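Local coordinates for protein L-2,4-diaminobutyric acid acetyltransferase (Geobacillus sp., PDB 6SLL) that transfers an acetyl group from acetyl coenzyme A to L-2,4-diaminobutyric acid, a step in the biosynthesis of the chemical chaperone ectoine, at residues B[34-39]-B[71-76]. Residues are numbered along the deposited sequence; the frame is centred on the assembly and turned at random. Where two conformers were deposited one is given.
Sequences ELIRDT and VGFISA
Ile36 approaches the Phe73 ring obliquely, its CD1 lying 4.3 Å from Phe73 CD2, while the backbone N of Ser75 sits over one face of that ring, 3.7 Å above its plane and offset toward the rim. Both are large apolar side chains, suited to a buried seam between helix and sheet. Leu35 suits its place because its two branches divide the work: its CB is directed at the strand, and with CG anti to the backbone N (chi1 175°) the fork is carried onward. Leu35 CD2 lies 3.8 Å from Phe73 CB and equally close to Gly72 C, and Leu35 CD1 reaches Val71 C at 4.1 Å. Gly72 thus meets the leucine through bare backbone, and Val71 likewise, since its side chain points away from the helix. With an alanine in place of Leu35, both methyl contacts would be lost, probably opening a gap over the Val71–Gly72 backbone. The packing joins helix 29-39 to strand 69-78 of the GNAT sheet, their local axes 9.2 Å apart and crossing at -100°. A classic beta bulge sets Val71 and Gly72 together opposite Ala64 of strand 62-66. Ile36 also touches Leu42 of the diaminobutyric acid pocket, so the packing probably backs the substrate site; it meets Ala92 of strand 85-93 and Tyr50 of helix 47-56 too, while Val71 and Ile74 turn to helix 102-112 across the sheet.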
loop_
_atom_site.group_PDB
_atom_site.type_symbol
_atom_site.label_atom_id
_atom_site.label_comp_id
_atom_site.label_asym_id
_atom_site.label_seq_id
_atom_site.Cartn_x
_atom_site.Cartn_y
_atom_site.Cartn_z
ATOM N N GLU B 34 -15.025 -1.921 -4.500
ATOM C CA GLU B 34 -16.030 -2.553 -5.379
ATOM C C GLU B 34 -15.677 -2.469 -6.832
ATOM O O GLU B 34 -15.832 -3.450 -7.616
ATOM C CB GLU B 34 -17.406 -1.927 -5.122
ATOM C CG GLU B 34 -17.974 -2.307 -3.734
ATOM C CD GLU B 34 -19.226 -1.624 -3.367
ATOM O OE1 GLU B 34 -19.487 -0.545 -3.916
ATOM O OE2 GLU B 34 -19.943 -2.157 -2.496
ATOM N N LEU B 35 -15.131 -1.294 -7.273
ATOM C CA LEU B 35 -14.663 -1.150 -8.664
ATOM C C LEU B 35 -13.573 -2.141 -9.005
ATOM O O LEU B 35 -13.613 -2.831 -10.016
ATOM C CB LEU B 35 -14.176 0.299 -8.921
ATOM C CG LEU B 35 -13.567 0.573 -10.244
ATOM C CD1 LEU B 35 -14.633 0.756 -11.295
ATOM C CD2 LEU B 35 -12.757 1.849 -10.257
ATOM N N ILE B 36 -12.570 -2.257 -8.106
ATOM C CA ILE B 36 -11.474 -3.209 -8.338
ATOM C C ILE B 36 -12.019 -4.623 -8.363
ATOM O O ILE B 36 -11.671 -5.411 -9.268
ATOM C CB ILE B 36 -10.387 -3.051 -7.294
ATOM C CG1 ILE B 36 -9.831 -1.624 -7.203
ATOM C CG2 ILE B 36 -9.273 -4.071 -7.475
ATOM C CD1 ILE B 36 -9.262 -1.142 -8.461
ATOM N N ARG B 37 -12.855 -4.965 -7.432
ATOM C CA ARG B 37 -13.357 -6.327 -7.492
ATOM C C ARG B 37 -14.144 -6.649 -8.695
ATOM O O ARG B 37 -13.967 -7.767 -9.266
ATOM C CB ARG B 37 -14.283 -6.487 -6.409
ATOM C CG ARG B 37 -15.067 -7.772 -6.459
ATOM C CD ARG B 37 -16.267 -7.854 -5.525
ATOM N NE ARG B 37 -17.258 -6.894 -5.983
ATOM C CZ ARG B 37 -18.208 -6.354 -5.183
ATOM N NH1 ARG B 37 -18.336 -6.699 -3.926
ATOM N NH2 ARG B 37 -19.007 -5.387 -5.693
ATOM N N ASP B 38 -14.884 -5.712 -9.177
ATOM C CA ASP B 38 -15.645 -5.941 -10.400
ATOM C C ASP B 38 -14.866 -5.986 -11.701
ATOM O O ASP B 38 -15.380 -6.405 -12.729
ATOM C CB ASP B 38 -16.784 -4.951 -10.421
ATOM C CG ASP B 38 -17.845 -5.263 -9.262
ATOM O OD1 ASP B 38 -17.808 -6.434 -8.726
ATOM O OD2 ASP B 38 -18.535 -4.270 -9.012
ATOM N N THR B 39 -13.629 -5.603 -11.684
ATOM C CA THR B 39 -12.845 -5.788 -12.986
ATOM C C THR B 39 -12.663 -7.280 -13.343
ATOM O O THR B 39 -12.501 -7.650 -14.489
ATOM C CB THR B 39 -11.514 -5.015 -13.044
ATOM O OG1 THR B 39 -10.660 -5.637 -12.081
ATOM C CG2 THR B 39 -11.837 -3.547 -12.627
ATOM N N VAL B 71 -16.239 5.386 -11.757
ATOM C CA VAL B 71 -15.992 4.626 -12.962
ATOM C C VAL B 71 -14.536 4.371 -13.256
ATOM O O VAL B 71 -14.203 3.655 -14.192
ATOM C CB VAL B 71 -16.749 5.191 -14.164
ATOM C CG1 VAL B 71 -18.280 5.135 -13.954
ATOM C CG2 VAL B 71 -16.259 6.553 -14.533
ATOM N N GLY B 72 -13.621 5.058 -12.525
ATOM C CA GLY B 72 -12.192 4.862 -12.745
ATOM C C GLY B 72 -11.438 5.135 -11.506
ATOM O O GLY B 72 -11.818 5.969 -10.654
ATOM N N PHE B 73 -10.275 4.486 -11.394
ATOM C CA PHE B 73 -9.336 4.705 -10.245
ATOM C C PHE B 73 -7.942 4.429 -10.753
ATOM O O PHE B 73 -7.693 3.467 -11.501
ATOM C CB PHE B 73 -9.691 3.769 -9.097
ATOM C CG PHE B 73 -8.765 3.849 -7.909
ATOM C CD1 PHE B 73 -8.821 4.909 -7.063
ATOM C CD2 PHE B 73 -7.921 2.809 -7.602
ATOM C CE1 PHE B 73 -8.034 4.968 -5.929
ATOM C CE2 PHE B 73 -7.121 2.809 -6.478
ATOM C CZ PHE B 73 -7.185 3.902 -5.641
ATOM N N ILE B 74 -7.009 5.250 -10.260
ATOM C CA ILE B 74 -5.554 4.949 -10.312
ATOM C C ILE B 74 -4.990 5.119 -8.965
ATOM O O ILE B 74 -5.104 6.201 -8.336
ATOM C CB ILE B 74 -4.790 5.840 -11.350
ATOM C CG1 ILE B 74 -5.303 5.717 -12.653
ATOM C CG2 ILE B 74 -3.294 5.469 -11.271
ATOM C CD1 ILE B 74 -4.519 6.444 -13.702
ATOM N N SER B 75 -4.245 4.098 -8.483
ATOM C CA SER B 75 -3.416 4.238 -7.309
ATOM C C SER B 75 -1.939 4.345 -7.721
ATOM O O SER B 75 -1.463 3.619 -8.613
ATOM C CB SER B 75 -3.573 3.077 -6.390
ATOM O OG SER B 75 -3.415 1.837 -7.045
ATOM N N ALA B 76 -1.217 5.239 -7.043
ATOM C CA ALA B 76 0.204 5.373 -7.289
ATOM C C ALA B 76 0.810 5.949 -6.064
ATOM O O ALA B 76 0.180 6.537 -5.183
ATOM C CB ALA B 76 0.458 6.299 -8.481
#